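Local atomic coordinates of protein (congerin I) (Conger myriaster, PDB entry 1C1L), a protein that binds beta-galactosides such as lactose as a homodimeric galectin, although its physiological role is not yet known. Residues F88-S93 and F99-L104; K16-G21 and P121-A126. All blocks are in the same frame, centred on the assembly; numbering follows the deposited sequence.

Contact 1: residues F88-S93 and F99-L104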
loop_
_atom_site.group_PDB
_atom_site.type_symbol
_atom_site.label_atom_id
_atom_site.label_comp_id
_atom_site.label_asym_id
_atom_site.label_seq_id
_atom_site.Cartn_x
_atom_site.Cartn_y
_atom_site.Cartn_z
ATOM N N PHE A 88 -9.239 0.758 12.534
ATOM C CA PHE A 88 -10.283 1.272 11.664
ATOM C C PHE A 88 -9.967 0.818 10.243
ATOM O O PHE A 88 -8.816 0.505 9.914
ATOM C CB PHE A 88 -10.338 2.827 11.683
ATOM C CG PHE A 88 -9.126 3.502 11.051
ATOM C CD1 PHE A 88 -7.975 3.709 11.815
ATOM C CD2 PHE A 88 -9.136 3.847 9.688
ATOM C CE1 PHE A 88 -6.837 4.248 11.219
ATOM C CE2 PHE A 88 -7.995 4.381 9.100
ATOM C CZ PHE A 88 -6.842 4.578 9.863
ATOM N N GLU A 89 -10.996 0.810 9.405
ATOM C CA GLU A 89 -10.856 0.627 7.968
ATOM C C GLU A 89 -11.852 1.560 7.311
ATOM O O GLU A 89 -13.010 1.676 7.767
ATOM C CB GLU A 89 -11.227 -0.743 7.455
ATOM C CG GLU A 89 -10.095 -1.719 7.629
ATOM C CD GLU A 89 -10.371 -3.158 7.222
ATOM O OE1 GLU A 89 -11.405 -3.450 6.621
ATOM O OE2 GLU A 89 -9.536 -4.005 7.508
ATOM N N ILE A 90 -11.402 2.246 6.280
ATOM C CA ILE A 90 -12.255 3.107 5.491
ATOM C C ILE A 90 -11.999 2.743 4.030
ATOM O O ILE A 90 -10.846 2.676 3.591
ATOM C CB ILE A 90 -11.905 4.593 5.773
ATOM C CG1 ILE A 90 -12.154 4.956 7.233
ATOM C CG2 ILE A 90 -12.764 5.455 4.853
ATOM C CD1 ILE A 90 -11.476 6.291 7.596
ATOM N N THR A 91 -13.053 2.489 3.270
ATOM C CA THR A 91 -12.949 2.200 1.849
ATOM C C THR A 91 -13.473 3.379 1.047
ATOM O O THR A 91 -14.570 3.904 1.279
ATOM C CB THR A 91 -13.763 0.959 1.472
ATOM O OG1 THR A 91 -13.249 -0.097 2.263
ATOM C CG2 THR A 91 -13.698 0.629 -0.028
ATOM N N LEU A 92 -12.694 3.750 0.048
ATOM C CA LEU A 92 -13.005 4.854 -0.824
ATOM C C LEU A 92 -13.111 4.354 -2.255
ATOM O O LEU A 92 -12.326 3.512 -2.702
ATOM C CB LEU A 92 -11.911 5.903 -0.805
ATOM C CG LEU A 92 -11.310 6.468 0.472
ATOM C CD1 LEU A 92 -10.178 7.423 0.144
ATOM C CD2 LEU A 92 -12.376 7.242 1.216
ATOM N N SER A 93 -14.090 4.866 -2.967
ATOM C CA SER A 93 -14.200 4.670 -4.389
ATOM C C SER A 93 -14.749 5.985 -4.927
ATOM O O SER A 93 -15.163 6.869 -4.157
ATOM C CB SER A 93 -15.141 3.498 -4.700
ATOM O OG SER A 93 -16.449 3.596 -4.148
ATOM N N PHE A 99 -17.187 11.002 -4.636
ATOM C CA PHE A 99 -16.437 10.070 -3.823
ATOM C C PHE A 99 -17.496 9.410 -2.965
ATOM O O PHE A 99 -18.474 10.036 -2.519
ATOM C CB PHE A 99 -15.456 10.729 -2.867
ATOM C CG PHE A 99 -14.214 11.186 -3.589
ATOM C CD1 PHE A 99 -14.174 12.440 -4.199
ATOM C CD2 PHE A 99 -13.115 10.317 -3.676
ATOM C CE1 PHE A 99 -13.037 12.829 -4.904
ATOM C CE2 PHE A 99 -11.985 10.716 -4.383
ATOM C CZ PHE A 99 -11.948 11.964 -4.997
ATOM N N TYR A 100 -17.261 8.132 -2.730
ATOM C CA TYR A 100 -18.102 7.282 -1.920
ATOM C C TYR A 100 -17.198 6.771 -0.808
ATOM O O TYR A 100 -16.186 6.095 -1.062
ATOM C CB TYR A 100 -18.626 6.137 -2.775
ATOM C CG TYR A 100 -19.351 6.648 -4.008
ATOM C CD1 TYR A 100 -20.655 7.112 -3.877
ATOM C CD2 TYR A 100 -18.727 6.664 -5.257
ATOM C CE1 TYR A 100 -21.343 7.590 -4.983
ATOM C CE2 TYR A 100 -19.413 7.144 -6.374
ATOM C CZ TYR A 100 -20.723 7.602 -6.220
ATOM O OH TYR A 100 -21.441 8.084 -7.291
ATOM N N ILE A 101 -17.552 7.083 0.432
ATOM C CA ILE A 101 -16.753 6.770 1.606
ATOM C C ILE A 101 -17.508 5.754 2.435
ATOM O O ILE A 101 -18.615 6.005 2.930
ATOM C CB ILE A 101 -16.494 8.062 2.405
ATOM C CG1 ILE A 101 -15.765 9.083 1.530
ATOM C CG2 ILE A 101 -15.657 7.749 3.652
ATOM C CD1 ILE A 101 -16.131 10.555 1.809
ATOM N N ASP A 102 -16.959 4.573 2.574
ATOM C CA ASP A 102 -17.594 3.541 3.351
ATOM C C ASP A 102 -16.732 3.284 4.575
ATOM O O ASP A 102 -15.660 2.680 4.485
ATOM C CB ASP A 102 -17.728 2.304 2.451
ATOM C CG ASP A 102 -18.359 1.058 3.049
ATOM O OD1 ASP A 102 -18.248 0.799 4.245
ATOM O OD2 ASP A 102 -18.971 0.311 2.296
ATOM N N ILE A 103 -17.213 3.705 5.746
ATOM C CA ILE A 103 -16.487 3.454 6.972
ATOM C C ILE A 103 -16.960 2.116 7.529
ATOM O O ILE A 103 -18.159 1.829 7.623
ATOM C CB ILE A 103 -16.754 4.615 7.954
ATOM C CG1 ILE A 103 -16.239 5.901 7.329
ATOM C CG2 ILE A 103 -16.063 4.359 9.292
ATOM C CD1 ILE A 103 -16.736 7.159 8.051
ATOM N N LEU A 104 -16.020 1.225 7.821
ATOM C CA LEU A 104 -16.365 -0.089 8.329
ATOM C C LEU A 104 -17.059 0.059 9.668
ATOM O O LEU A 104 -16.536 0.714 10.570
ATOM C CB LEU A 104 -15.129 -0.927 8.497
ATOM C CG LEU A 104 -15.335 -2.334 9.011
ATOM C CD1 LEU A 104 -16.062 -3.168 7.969
ATOM C CD2 LEU A 104 -13.978 -2.899 9.376
HETATM O O HOH W 1 -13.776 1.034 11.052
HETATM O O HOH W 2 -14.240 -0.293 5.113
HETATM O O HOH W 3 -16.389 3.041 -1.402
#
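A beta hairpin of the galectin sandwich joins F88-S93 to F99-L104. Its two strands run antiparallel and are held by five backbone hydrogen bonds. T91 and D102 form one hydrogen-bonded pair: T91 N reaches D102 O at 2.9 Å, and D102 N returns to T91 O at 2.8 Å. S93 and Y100 form the next. L104 N to E89 O, 3.0 Å, closes the far end. On one face I90, L92, I101 and I103 lie side by side. I101 CG2 touches I90 CG2 at 3.9 Å. I101 CG1 lies anti to its carbonyl carbon (chi1 -59°), which turns it to L92 CD2, 3.9 Å away. The other face is more polar and holds water. S93 OG lies 3.6 Å from Y100 CB, and one water links this hydroxyl to Y100 O. T91 OG1 bonds to T19 OG1, and Y100 OH to D95. A further water accepts from E89 N and donates to L104 O. The L104 side chain lies alongside that of E89, its CD2 4.0 Å from E89 CB. I90 and I101 pack on L46 of strand 41-52 in the facing sheet. Within its own sheet the hairpin lies between strands 18-24 and 108-112.

Contact 2: residues K16-G21 and P121-A126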
loop_
_atom_site.group_PDB
_atom_site.type_symbol
_atom_site.label_atom_id
_atom_site.label_comp_id
_atom_site.label_asym_id
_atom_site.label_seq_id
_atom_site.Cartn_x
_atom_site.Cartn_y
_atom_site.Cartn_z
ATOM N N LYS A 16 -12.325 1.455 -8.773
ATOM C CA LYS A 16 -11.517 0.642 -7.873
ATOM C C LYS A 16 -11.904 0.985 -6.442
ATOM O O LYS A 16 -12.405 2.092 -6.185
ATOM C CB LYS A 16 -10.030 0.937 -8.070
ATOM C CG LYS A 16 -9.501 0.750 -9.477
ATOM C CD LYS A 16 -9.548 -0.713 -9.864
ATOM C CE LYS A 16 -9.048 -0.883 -11.270
ATOM N NZ LYS A 16 -9.078 -2.278 -11.669
ATOM N N PHE A 17 -11.659 0.102 -5.493
ATOM C CA PHE A 17 -11.979 0.304 -4.094
ATOM C C PHE A 17 -10.671 0.296 -3.349
ATOM O O PHE A 17 -9.957 -0.704 -3.322
ATOM C CB PHE A 17 -12.868 -0.819 -3.568
ATOM C CG PHE A 17 -14.239 -0.718 -4.206
ATOM C CD1 PHE A 17 -14.446 -1.222 -5.492
ATOM C CD2 PHE A 17 -15.277 -0.069 -3.540
ATOM C CE1 PHE A 17 -15.684 -1.065 -6.113
ATOM C CE2 PHE A 17 -16.511 0.081 -4.164
ATOM C CZ PHE A 17 -16.713 -0.415 -5.449
ATOM N N LEU A 18 -10.329 1.424 -2.754
ATOM C CA LEU A 18 -9.134 1.567 -1.952
ATOM C C LEU A 18 -9.512 1.464 -0.476
ATOM O O LEU A 18 -10.344 2.242 -0.000
ATOM C CB LEU A 18 -8.487 2.920 -2.223
ATOM C CG LEU A 18 -7.268 3.299 -1.400
ATOM C CD1 LEU A 18 -6.102 2.430 -1.829
ATOM C CD2 LEU A 18 -6.918 4.760 -1.607
ATOM N N THR A 19 -9.006 0.506 0.279
ATOM C CA THR A 19 -9.278 0.421 1.705
ATOM C C THR A 19 -8.021 0.837 2.441
ATOM O O THR A 19 -6.930 0.386 2.086
ATOM C CB THR A 19 -9.659 -1.015 2.102
ATOM O OG1 THR A 19 -10.871 -1.284 1.412
ATOM C CG2 THR A 19 -9.874 -1.230 3.597
ATOM N N VAL A 20 -8.153 1.718 3.427
ATOM C CA VAL A 20 -7.049 2.064 4.289
ATOM C C VAL A 20 -7.416 1.504 5.661
ATOM O O VAL A 20 -8.588 1.535 6.077
ATOM C CB VAL A 20 -6.848 3.607 4.350
ATOM C CG1 VAL A 20 -6.330 4.076 2.998
ATOM C CG2 VAL A 20 -8.145 4.340 4.667
ATOM N N GLY A 21 -6.448 0.929 6.353
ATOM C CA GLY A 21 -6.656 0.390 7.681
ATOM C C GLY A 21 -5.527 0.853 8.577
ATOM O O GLY A 21 -4.425 1.177 8.105
ATOM N N PRO A 121 -2.956 9.652 -7.641
ATOM C CA PRO A 121 -1.640 9.052 -7.399
ATOM C C PRO A 121 -1.112 9.074 -5.975
ATOM O O PRO A 121 -0.096 8.442 -5.683
ATOM C CB PRO A 121 -0.744 9.802 -8.344
ATOM C CG PRO A 121 -1.303 11.198 -8.238
ATOM C CD PRO A 121 -2.795 10.937 -8.319
ATOM N N PHE A 122 -1.750 9.816 -5.075
ATOM C CA PHE A 122 -1.196 10.036 -3.757
ATOM C C PHE A 122 -2.171 9.756 -2.618
ATOM O O PHE A 122 -3.352 10.125 -2.673
ATOM C CB PHE A 122 -0.703 11.483 -3.723
ATOM C CG PHE A 122 -0.164 11.961 -2.388
ATOM C CD1 PHE A 122 1.186 11.789 -2.093
ATOM C CD2 PHE A 122 -1.024 12.558 -1.457
ATOM C CE1 PHE A 122 1.682 12.217 -0.860
ATOM C CE2 PHE A 122 -0.523 12.978 -0.227
ATOM C CZ PHE A 122 0.828 12.808 0.067
ATOM N N LEU A 123 -1.609 9.144 -1.580
ATOM C CA LEU A 123 -2.350 8.833 -0.368
ATOM C C LEU A 123 -1.510 9.149 0.862
ATOM O O LEU A 123 -0.322 8.797 0.921
ATOM C CB LEU A 123 -2.728 7.340 -0.343
ATOM C CG LEU A 123 -3.279 6.725 0.970
ATOM C CD1 LEU A 123 -4.653 7.280 1.267
ATOM C CD2 LEU A 123 -3.325 5.218 0.858
ATOM N N SER A 124 -2.109 9.816 1.858
ATOM C CA SER A 124 -1.455 9.987 3.136
ATOM C C SER A 124 -2.485 9.913 4.253
ATOM O O SER A 124 -3.670 10.233 4.077
ATOM C CB SER A 124 -0.726 11.352 3.204
ATOM O OG SER A 124 -1.528 12.536 3.207
ATOM N N LEU A 125 -2.011 9.541 5.420
ATOM C CA LEU A 125 -2.804 9.597 6.620
ATOM C C LEU A 125 -2.084 10.659 7.427
ATOM O O LEU A 125 -0.851 10.690 7.420
ATOM C CB LEU A 125 -2.767 8.247 7.303
ATOM C CG LEU A 125 -3.441 8.107 8.649
ATOM C CD1 LEU A 125 -4.309 6.866 8.656
ATOM C CD2 LEU A 125 -2.378 8.091 9.723
ATOM N N ALA A 126 -2.783 11.611 8.035
ATOM C CA ALA A 126 -2.139 12.602 8.882
ATOM C C ALA A 126 -2.815 12.644 10.247
ATOM O O ALA A 126 -3.951 12.203 10.422
ATOM C CB ALA A 126 -2.225 14.003 8.267
#
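L18 is the first residue of K16-G21 to meet P121-A126. Its side chain points toward the other strand, and its CD2 comes to 4.4 Å from L123 CD2, a loose contact. Beside L123 it also packs on V134 of strand 129-136 and on L5 of the second subunit. T19 comes next and faces the other way. V20 points inward again and makes the closer contact. Its CG1 stands beside the backbone N, anti to the carbonyl carbon (chi1 -70°), and faces both methyls of L123. The nearer is CD2 of L123, 3.9 Å from V20 CG1. The two side chains cross obliquely. CB of L123 points toward K16-G21, and CG, anti to the backbone N (chi1 168°), extends the chain between the sheets. One leucine thus meets two residues spaced two apart on the strand. The contact is wholly apolar and buried. The nearest CA atoms, those of V20 and L125, are 9.0 Å apart, so side chains alone bridge the gap. F122 and L123 also pair in a parallel ladder with a strand of the second subunit, carrying that sheet across the dimer interface. Such packing of aliphatic side chains between two facing sheets is characteristic of the beta sandwich of the galectin fold.

The centres of the two contacts lie about 9 Å apart. Contact 1 joins neighbouring strands within one sheet, while contact 2 crosses the sandwich from that sheet to the other. Strands 87-94 and 18-24 are adjacent, so the contacts touch directly: L92 N lies 2.8 Å from L18 O, a probable hydrogen bond. Along the chain, K16-G21 comes first, then both strands of the hairpin, then P121-A126. Contact 1 is therefore nested in the long loop closed by contact 2. Strand 18-24 thus lies beside strand 87-94 in its own sheet and faces strand 122-127 across the core. F88-S93 and F99-L104 touch no other chain of the assembly, whereas contact 2 borders the second subunit.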